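Long-range contacts in nitrogenase molybdenum-iron protein beta chain (Clostridium pasteurianum, PDB 4WES), which forms part of the nitrogenase complex that reduces dinitrogen to ammonium at the cost of ATP, and shares an [8Fe-7S] cluster with the alpha chain: residues N83-V88 with S120-A125; L107-G112 with N138-V143; V174-V179 with M200-S205; V315-D320 with K339-G344. All coordinates share one frame; numbering follows the deposited sequence. Where two conformers were deposited one is given.

Contact 1 (N83-V88 with S120-A125)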
# COMPACT_ATOMS: atom_id res chain seq x y z
N ASN B 83 8.34 41.83 23.72
CA ASN B 83 7.54 41.09 22.76
C ASN B 83 6.69 40.01 23.41
O ASN B 83 5.52 39.88 23.08
CB ASN B 83 8.41 40.38 21.72
CG ASN B 83 9.24 41.33 20.93
OD1 ASN B 83 10.11 41.99 21.53
ND2 ASN B 83 9.04 41.39 19.59
N ILE B 84 7.28 39.22 24.32
CA ILE B 84 6.52 38.14 24.89
C ILE B 84 5.46 38.68 25.86
O ILE B 84 4.39 38.12 25.95
CB ILE B 84 7.39 37.05 25.52
CG1 ILE B 84 6.55 35.79 25.73
CG2 ILE B 84 8.05 37.51 26.82
CD1 ILE B 84 7.35 34.58 26.11
N LYS B 85 5.75 39.79 26.54
CA LYS B 85 4.75 40.40 27.42
C LYS B 85 3.55 40.91 26.63
O LYS B 85 2.39 40.71 27.00
CB LYS B 85 5.41 41.52 28.23
CG LYS B 85 6.39 40.99 29.24
CD LYS B 85 7.13 42.16 29.87
CE LYS B 85 8.34 41.69 30.63
NZ LYS B 85 8.99 42.89 31.22
N THR B 86 3.81 41.53 25.49
CA THR B 86 2.74 41.95 24.59
C THR B 86 2.00 40.75 24.04
O THR B 86 0.77 40.74 23.98
CB THR B 86 3.30 42.77 23.43
OG1 THR B 86 3.87 43.98 23.98
CG2 THR B 86 2.26 43.10 22.39
N ALA B 87 2.74 39.72 23.64
CA ALA B 87 2.10 38.54 23.10
C ALA B 87 1.10 37.91 24.05
O ALA B 87 -0.02 37.61 23.66
CB ALA B 87 3.13 37.49 22.71
N VAL B 88 1.47 37.77 25.31
CA VAL B 88 0.62 37.09 26.28
C VAL B 88 -0.70 37.86 26.46
O VAL B 88 -1.79 37.24 26.61
CB VAL B 88 1.39 36.85 27.58
CG1 VAL B 88 0.52 36.54 28.77
CG2 VAL B 88 2.40 35.75 27.38
N SER B 120 7.88 35.91 35.40
CA SER B 120 7.65 36.49 36.73
C SER B 120 7.16 37.95 36.61
O SER B 120 6.24 38.38 37.30
CB SER B 120 8.92 36.31 37.55
OG SER B 120 9.86 37.31 37.29
N GLN B 121 7.68 38.68 35.63
CA GLN B 121 7.26 40.06 35.38
C GLN B 121 5.84 40.12 34.84
O GLN B 121 5.09 41.04 35.20
CB GLN B 121 8.24 40.76 34.42
CG GLN B 121 9.58 41.02 35.08
CD GLN B 121 10.63 41.56 34.15
OE1 GLN B 121 10.55 41.43 32.93
NE2 GLN B 121 11.67 42.16 34.75
N MET B 122 5.43 39.14 34.04
CA MET B 122 4.04 39.15 33.59
C MET B 122 3.07 38.91 34.74
O MET B 122 2.03 39.55 34.80
CB MET B 122 3.85 38.18 32.46
CG MET B 122 4.62 38.67 31.25
SD MET B 122 4.36 37.65 29.83
CE MET B 122 5.49 36.29 30.10
N GLU B 123 3.44 38.02 35.64
CA GLU B 123 2.62 37.77 36.80
C GLU B 123 2.47 39.05 37.62
O GLU B 123 1.37 39.43 38.01
CB GLU B 123 3.26 36.66 37.63
CG GLU B 123 2.45 36.28 38.87
CD GLU B 123 1.04 35.80 38.53
OE1 GLU B 123 0.91 34.92 37.64
OE2 GLU B 123 0.08 36.31 39.16
N ASP B 124 3.59 39.73 37.85
CA ASP B 124 3.58 40.93 38.68
C ASP B 124 2.72 42.03 38.07
O ASP B 124 2.09 42.79 38.80
CB ASP B 124 5.01 41.47 38.86
CG ASP B 124 5.92 40.49 39.59
OD1 ASP B 124 5.37 39.62 40.32
OD2 ASP B 124 7.18 40.62 39.44
N ALA B 125 2.71 42.11 36.74
CA ALA B 125 1.96 43.10 35.99
C ALA B 125 0.46 42.78 35.96
O ALA B 125 -0.35 43.64 35.63
CB ALA B 125 2.52 43.24 34.56
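The flat carboxamide of Gln121 takes Lys85 NZ at OE1, the ammonium group approaching from above the carbonyl plane, 51° out of it. The hydrogen bond from Lys85 NZ to Gln121 OE1 is short, 2.7 Å. Lys85 gets there because its chain runs extended beyond CG, while CE passes on the way at 3.2 Å from Gln121 OE1.

Lower down the same lysine, CG presses on CG of Met122 at 3.5 Å. The two helices that carry these residues, 81-95 and 115-125, belong to the Rossmann-like alpha/beta domain built on the parallel sheet of strands 38-43 and 99-104, and their short segments cross at -48° with the axes 10.5 Å apart. Lys85 and Met122 mark the closest backbone approach, CA to CA 6.3 Å. Met122 was deposited in two conformers, so what its outer atoms touch holds for one of them: there the chain bends at chi3 (-82°), SD lies 3.7 Å from Val88 CG2, and CE faces Ile84 CG2 at 4.3 Å. On the sheet side the apolar layer goes on, with Val88 resting on Ile100 and Ile84 on Val102 and His41. Along another flank of helix 81-95, Thr86 and Ala87 pack against Pro45 and Gly46 of the alpha chain.

Contact 2 (L107-G112 with N138-V143). With CLF (Fe(8)-S(7) cluster), chain H.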
# COMPACT_ATOMS: atom_id res chain seq x y z
N LEU B 107 17.48 32.26 17.85
CA LEU B 107 17.63 33.70 18.04
C LEU B 107 17.57 34.06 19.52
O LEU B 107 18.48 34.72 20.05
CB LEU B 107 16.52 34.44 17.31
CG LEU B 107 16.54 35.96 17.41
CD1 LEU B 107 17.90 36.56 17.06
CD2 LEU B 107 15.45 36.58 16.57
N SER B 108 16.49 33.66 20.20
CA SER B 108 16.37 34.04 21.60
C SER B 108 17.43 33.35 22.46
O SER B 108 17.87 33.94 23.47
CB SER B 108 14.95 33.80 22.08
OG SER B 108 14.46 32.52 21.70
N GLU B 109 17.86 32.15 22.10
CA GLU B 109 18.91 31.47 22.83
C GLU B 109 20.27 32.16 22.60
O GLU B 109 21.06 32.33 23.55
CB GLU B 109 18.94 30.00 22.47
CG GLU B 109 17.69 29.24 22.95
CD GLU B 109 17.58 29.16 24.46
OE1 GLU B 109 18.62 29.11 25.13
OE2 GLU B 109 16.45 29.19 24.98
N THR B 110 20.56 32.58 21.37
CA THR B 110 21.82 33.29 21.09
C THR B 110 21.85 34.60 21.91
O THR B 110 22.89 34.99 22.44
CB THR B 110 22.01 33.55 19.59
OG1 THR B 110 22.14 32.31 18.91
CG2 THR B 110 23.24 34.39 19.35
N LEU B 111 20.69 35.25 22.00
CA LEU B 111 20.56 36.50 22.76
C LEU B 111 20.56 36.32 24.27
O LEU B 111 20.72 37.32 24.99
CB LEU B 111 19.27 37.23 22.36
CG LEU B 111 19.28 37.83 20.95
CD1 LEU B 111 17.88 38.27 20.54
CD2 LEU B 111 20.23 39.00 20.84
N GLY B 112 20.36 35.10 24.75
CA GLY B 112 20.31 34.83 26.18
C GLY B 112 19.08 35.36 26.84
O GLY B 112 19.12 35.71 28.02
N ASN B 138 13.51 25.76 27.09
CA ASN B 138 14.54 26.37 26.24
C ASN B 138 14.95 25.36 25.19
O ASN B 138 15.33 24.22 25.52
CB ASN B 138 15.76 26.78 27.08
CG ASN B 138 15.42 27.85 28.09
OD1 ASN B 138 15.01 27.56 29.23
ND2 ASN B 138 15.54 29.10 27.67
N THR B 139 14.86 25.76 23.94
CA THR B 139 15.02 24.86 22.78
C THR B 139 15.96 25.44 21.72
O THR B 139 15.55 25.74 20.61
CB THR B 139 13.63 24.53 22.19
OG1 THR B 139 12.87 25.72 21.99
CG2 THR B 139 12.86 23.62 23.11
N PRO B 140 17.24 25.57 22.07
CA PRO B 140 18.22 26.04 21.08
C PRO B 140 18.36 25.10 19.91
O PRO B 140 18.68 23.93 20.07
CB PRO B 140 19.52 26.10 21.87
CG PRO B 140 19.35 25.09 22.97
CD PRO B 140 17.88 25.18 23.34
N SER B 141 18.14 25.62 18.71
CA SER B 141 18.10 24.77 17.53
C SER B 141 19.47 24.26 17.08
O SER B 141 19.55 23.32 16.27
CB SER B 141 17.43 25.49 16.37
OG SER B 141 17.87 26.80 16.22
N TYR B 142 20.52 24.89 17.57
CA TYR B 142 21.87 24.43 17.33
C TYR B 142 22.29 23.29 18.26
O TYR B 142 23.41 22.83 18.16
CB TYR B 142 22.82 25.62 17.41
CG TYR B 142 22.63 26.52 18.60
CD1 TYR B 142 21.91 27.70 18.48
CD2 TYR B 142 23.17 26.23 19.85
CE1 TYR B 142 21.73 28.54 19.56
CE2 TYR B 142 23.02 27.08 20.93
CZ TYR B 142 22.31 28.26 20.78
OH TYR B 142 22.14 29.13 21.84
N VAL B 143 21.41 22.82 19.14
CA VAL B 143 21.64 21.64 19.94
C VAL B 143 20.66 20.56 19.53
O VAL B 143 19.44 20.79 19.46
CB VAL B 143 21.47 21.95 21.45
CG1 VAL B 143 21.60 20.68 22.27
CG2 VAL B 143 22.45 23.02 21.89
FE1 CLF H . 15.37 32.77 11.91
FE2 CLF H . 13.50 31.11 11.88
FE3 CLF H . 13.85 32.61 9.59
FE4 CLF H . 15.59 30.68 10.34
S1 CLF H . 15.77 30.56 12.72
S2A CLF H . 13.13 33.36 11.67
S4A CLF H . 13.43 30.37 9.70
S3A CLF H . 16.17 32.83 9.72
FE5 CLF H . 16.16 27.42 11.30
FE6 CLF H . 17.01 27.93 14.78
FE7 CLF H . 15.13 26.32 13.59
FE8 CLF H . 14.30 28.88 13.49
S2B CLF H . 17.33 26.56 12.97
S3B CLF H . 14.79 27.73 15.39
S4B CLF H . 13.94 27.27 11.86
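Glu109, on the short helix 106-111, leans on the loop 138-143 that brings a serine to the [8Fe-7S] P-cluster; both elements follow strands of the same parallel sheet, in a Rossmann-like alpha/beta domain. Start at CB, which lies 3.4 Å from the hydroxyl oxygen of Tyr142. One bond out, CG rests on Pro140, 3.7 Å from its CA and nearly as close to its CB. A bend at chi2 (-66°) then carries CD toward Asn138. At the tip, OE2 accepts a hydrogen bond from Asn138 ND2, 2.8 Å long and close to straight at 166°. The bond uses the syn lone pair of OE2, and this oxygen lies exactly in the amide plane of Asn138, while carboxylate and amide planes stand 87° apart. Thr104 OG1 also bonds to OE2, so OE2 is held both by the loop and by the end of strand 99-104.

Beyond Pro140 the loop closes as a type I turn, Pro140 to Val143, with the Tyr142 ring folded back so that Pro140 CB sits 3.6 Å above its plane, toward the rim. The ring's CE1 comes 3.8 Å from Thr110 OG1, whose hydrogen bond goes to Cys106 O, and Met110 of the alpha chain packs against Tyr142. Between proline and tyrosine comes the cluster ligand: in the conformer given, one of two deposited, Ser141 OG lies 2.0 Å from the iron FE6, which Cys106 SG binds as well.

Contact 3 (V174-V179 with M200-S205)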
# COMPACT_ATOMS: atom_id res chain seq x y z
N VAL B 174 2.96 7.53 31.69
CA VAL B 174 3.63 7.07 30.50
C VAL B 174 3.98 8.27 29.63
O VAL B 174 3.10 9.03 29.25
CB VAL B 174 2.86 5.96 29.74
CG1 VAL B 174 1.44 6.38 29.38
CG2 VAL B 174 3.64 5.49 28.52
N ILE B 175 5.27 8.41 29.35
CA ILE B 175 5.74 9.43 28.42
C ILE B 175 6.04 8.65 27.14
O ILE B 175 6.93 7.81 27.12
CB ILE B 175 6.98 10.18 28.93
CG1 ILE B 175 6.70 10.83 30.29
CG2 ILE B 175 7.44 11.18 27.91
CD1 ILE B 175 7.95 11.38 30.98
N PRO B 176 5.24 8.88 26.08
CA PRO B 176 5.24 7.97 24.94
C PRO B 176 6.35 8.24 23.91
O PRO B 176 6.44 7.54 22.92
CB PRO B 176 3.87 8.19 24.33
CG PRO B 176 3.61 9.64 24.58
CD PRO B 176 4.14 9.86 25.99
N GLY B 177 7.10 9.31 24.11
CA GLY B 177 8.10 9.73 23.18
C GLY B 177 7.53 10.48 21.98
O GLY B 177 6.35 10.83 21.92
N PHE B 178 8.42 10.75 21.02
CA PHE B 178 8.06 11.49 19.81
C PHE B 178 7.47 10.51 18.81
O PHE B 178 8.10 10.11 17.83
CB PHE B 178 9.26 12.27 19.28
CG PHE B 178 8.93 13.12 18.10
CD1 PHE B 178 8.12 14.21 18.22
CD2 PHE B 178 9.38 12.79 16.79
CE1 PHE B 178 7.78 15.01 17.10
CE2 PHE B 178 9.03 13.57 15.72
CZ PHE B 178 8.24 14.68 15.89
N VAL B 179 6.24 10.12 19.09
CA VAL B 179 5.47 9.19 18.31
C VAL B 179 4.19 9.88 17.90
O VAL B 179 3.81 10.88 18.50
CB VAL B 179 5.20 7.85 19.02
CG1 VAL B 179 6.52 7.18 19.40
CG2 VAL B 179 4.35 8.04 20.27
N MET B 200 -1.01 9.58 30.50
CA MET B 200 -0.10 9.74 29.37
C MET B 200 0.17 11.22 29.16
O MET B 200 -0.77 12.00 29.13
CB MET B 200 -0.69 9.15 28.10
CG MET B 200 0.22 9.33 26.89
SD MET B 200 -0.37 8.59 25.38
CE MET B 200 0.04 6.90 25.74
N PHE B 201 1.44 11.59 28.99
CA PHE B 201 1.73 12.94 28.58
C PHE B 201 3.06 13.00 27.83
O PHE B 201 4.00 12.26 28.17
CB PHE B 201 1.76 13.89 29.79
CG PHE B 201 2.96 13.79 30.65
CD1 PHE B 201 3.06 12.77 31.61
CD2 PHE B 201 3.92 14.78 30.64
CE1 PHE B 201 4.15 12.68 32.44
CE2 PHE B 201 5.02 14.71 31.50
CZ PHE B 201 5.12 13.67 32.40
N PRO B 202 3.18 13.93 26.87
CA PRO B 202 2.10 14.57 26.12
C PRO B 202 1.20 13.53 25.42
O PRO B 202 1.58 12.36 25.30
CB PRO B 202 2.82 15.44 25.08
CG PRO B 202 4.26 15.47 25.54
CD PRO B 202 4.48 14.16 26.22
N ASP B 203 0.03 13.98 24.96
CA ASP B 203 -0.89 13.10 24.23
C ASP B 203 -1.58 13.93 23.16
O ASP B 203 -2.45 14.72 23.46
CB ASP B 203 -1.90 12.49 25.22
CG ASP B 203 -2.93 11.64 24.52
OD1 ASP B 203 -2.77 11.32 23.33
OD2 ASP B 203 -3.92 11.26 25.21
N THR B 204 -1.15 13.74 21.90
CA THR B 204 -1.70 14.51 20.80
C THR B 204 -2.89 13.80 20.13
O THR B 204 -3.42 14.30 19.12
CB THR B 204 -0.64 14.79 19.74
OG1 THR B 204 -0.20 13.50 19.30
CG2 THR B 204 0.52 15.60 20.32
N SER B 205 -3.30 12.64 20.65
CA SER B 205 -4.49 12.00 20.12
C SER B 205 -5.71 12.89 20.36
O SER B 205 -5.86 13.50 21.41
CB SER B 205 -4.69 10.60 20.68
OG SER B 205 -4.96 10.58 22.04
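Ile175 lays CG1 over one face of the Phe201 ring, 3.7 Å above its plane and displaced toward the rim, a CH-pi contact. The two side chains run side by side and point the same way, and CD1 lies 3.9 Å from Phe201 CZ. The CB of Phe201 points away from segment 174-179, yet the ring still comes back to Ile175. Val154 of helix 146-161 touches both residues.

The backbones beneath are the ends of neighbouring parallel strands, 172-175 and 198-200, joined through helix 181-193 in a beta-alpha-beta crossover of a Rossmann-like domain. Val174 pairs with Met200; Phe201 N bonds to Val174 O at 3.1 Å, and Ile175 CA points its hydrogen at Phe201 O (CA to O 3.3 Å). On the sheet face that carries Val174 and Met200, Val174 CG1 meets Met200 CB at 3.7 Å.

Past the strand ends two prolines take over. Pro176 CD closes to 3.2 Å from Phe201 O, while its CG lies 3.5 Å from Pro202 O, a buried carbonyl with no polar partner in the model. The peptide bond before Pro202 is cis. Farther on, Asp203 OD1 receives both Ser205 OG and Ser205 N, the latter closing an Asx turn, while OD2 forms a salt bridge with Lys188.

Contact 4 (V315-D320 with K339-G344)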
# COMPACT_ATOMS: atom_id res chain seq x y z
N VAL B 315 17.98 -3.78 4.22
CA VAL B 315 17.13 -2.62 4.49
C VAL B 315 17.98 -1.39 4.79
O VAL B 315 18.92 -1.44 5.59
CB VAL B 315 16.17 -2.89 5.66
CG1 VAL B 315 15.16 -1.76 5.81
CG2 VAL B 315 15.47 -4.22 5.51
N ALA B 316 17.63 -0.27 4.17
CA ALA B 316 18.16 1.05 4.56
C ALA B 316 17.11 1.77 5.36
O ALA B 316 15.95 1.82 4.95
CB ALA B 316 18.50 1.86 3.32
N LEU B 317 17.50 2.32 6.51
CA LEU B 317 16.60 3.00 7.43
C LEU B 317 17.18 4.33 7.84
O LEU B 317 18.35 4.40 8.20
CB LEU B 317 16.37 2.19 8.76
CG LEU B 317 15.93 0.77 8.70
CD1 LEU B 317 17.11 -0.15 8.68
CD2 LEU B 317 15.06 0.56 9.91
N LEU B 318 16.36 5.38 7.79
CA LEU B 318 16.75 6.68 8.31
C LEU B 318 15.63 7.22 9.14
O LEU B 318 14.47 7.19 8.73
CB LEU B 318 17.02 7.76 7.23
CG LEU B 318 18.11 7.46 6.23
CD1 LEU B 318 17.53 6.77 5.01
CD2 LEU B 318 18.85 8.76 5.88
N GLY B 319 15.96 7.83 10.28
CA GLY B 319 14.95 8.52 11.09
C GLY B 319 15.43 8.88 12.46
O GLY B 319 16.62 9.11 12.68
N ASP B 320 14.49 8.98 13.37
CA ASP B 320 14.76 9.46 14.71
C ASP B 320 15.22 8.29 15.59
O ASP B 320 14.87 7.13 15.36
CB ASP B 320 13.49 10.13 15.25
CG ASP B 320 13.12 11.35 14.48
OD1 ASP B 320 14.00 11.97 13.84
OD2 ASP B 320 11.93 11.76 14.54
N LYS B 339 20.93 -2.84 6.96
CA LYS B 339 22.16 -2.70 6.18
C LYS B 339 22.77 -1.32 6.36
O LYS B 339 23.97 -1.20 6.57
CB LYS B 339 21.85 -3.01 4.72
CG LYS B 339 23.00 -2.81 3.78
CD LYS B 339 24.15 -3.71 4.11
CE LYS B 339 25.16 -3.64 2.97
NZ LYS B 339 26.24 -4.61 3.26
N TYR B 340 21.94 -0.30 6.22
CA TYR B 340 22.35 1.12 6.38
C TYR B 340 21.37 1.69 7.38
O TYR B 340 20.18 1.63 7.16
CB TYR B 340 22.30 1.90 5.08
CG TYR B 340 23.13 1.31 3.96
CD1 TYR B 340 24.42 0.83 4.18
CD2 TYR B 340 22.63 1.19 2.67
CE1 TYR B 340 25.15 0.26 3.16
CE2 TYR B 340 23.37 0.64 1.65
CZ TYR B 340 24.64 0.18 1.91
OH TYR B 340 25.40 -0.40 0.92
N VAL B 341 21.88 2.26 8.47
CA VAL B 341 21.04 2.68 9.60
C VAL B 341 21.55 4.05 10.05
O VAL B 341 22.66 4.16 10.58
CB VAL B 341 21.07 1.68 10.75
CG1 VAL B 341 19.97 2.01 11.73
CG2 VAL B 341 20.93 0.24 10.28
N VAL B 342 20.72 5.09 9.87
CA VAL B 342 21.15 6.46 10.09
C VAL B 342 20.15 7.27 10.87
O VAL B 342 18.94 7.18 10.63
CB VAL B 342 21.44 7.14 8.73
CG1 VAL B 342 21.68 8.64 8.87
CG2 VAL B 342 22.63 6.48 8.08
N THR B 343 20.66 8.09 11.79
CA THR B 343 19.86 9.16 12.36
C THR B 343 20.61 10.48 12.22
O THR B 343 21.85 10.48 12.31
CB THR B 343 19.51 8.90 13.84
OG1 THR B 343 18.66 9.97 14.31
CG2 THR B 343 20.69 8.82 14.73
N GLY B 344 19.88 11.56 12.06
CA GLY B 344 20.47 12.88 12.15
C GLY B 344 20.63 13.41 13.55
O GLY B 344 21.30 14.42 13.76
O HOH W 1 16.69 12.45 13.70
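Val315 O takes two donors at once, Lys339 N at 2.8 Å and Tyr340 N at a longer 3.3 Å, where strand 337-343 turns a corner. From there regular parallel pairing begins: Leu317 N gives to Tyr340 O (2.8 Å), Val342 N to Leu317 O (3.0 Å), and Gly319 N to Val342 O (3.1 Å). At the far end a side chain replaces the backbone donor. Thr343 OG1, placed anti to its backbone N (chi1 -177°), donates to Gly319 O at 2.7 Å, in the carbonyl plane. The same oxygen accepts from Thr345 N, and a water lies in bonding range of it and of Asp320 OD1, though with more acceptors nearby than protons to give. Asp320 OD2 bonds to His146.

At the opposite extreme, Lys339 NZ forms a salt bridge with Glu384, and Tyr340 OH bonds to Glu384 O. Lys339 CG lies over the centre of the tyrosine ring, 3.7 Å above its plane, and Ala316 CB stands at the ring edge.

Leu318 and Val342 lie side by side, CD2 to CG1 4.1 Å, beneath helix 374-383; Leu317 and Val341 do likewise on the face covered by helix 321-333. That helix links the two strands, the beta-alpha-beta unit of a Rossmann-like parallel sheet.

In the fold
Each of the chain's three parallel sheets is represented: contacts 1 and 2 pack on or follow strands of the first, while contact 3 belongs to the second and contact 4 to the third. Contacts 1 and 2 interleave along the chain, helix 115-125 following directly on helix 106-111, yet their centres are 20 Å apart; contact 2 supplies a cluster ligand, whereas contact 1 lies away from the cluster and metal sites. Contacts 3 and 4 come later, in series, and touch where Phe178 CD2 meets Asp320 OD2 at 3.6 Å, so the loops after strands 172-175 and 314-318 meet. The Asp320 side chain is about 11 Å from that of the cluster ligand Cys23, and contact 4 comes within about 8 Å of contact 2 at the nearest atoms.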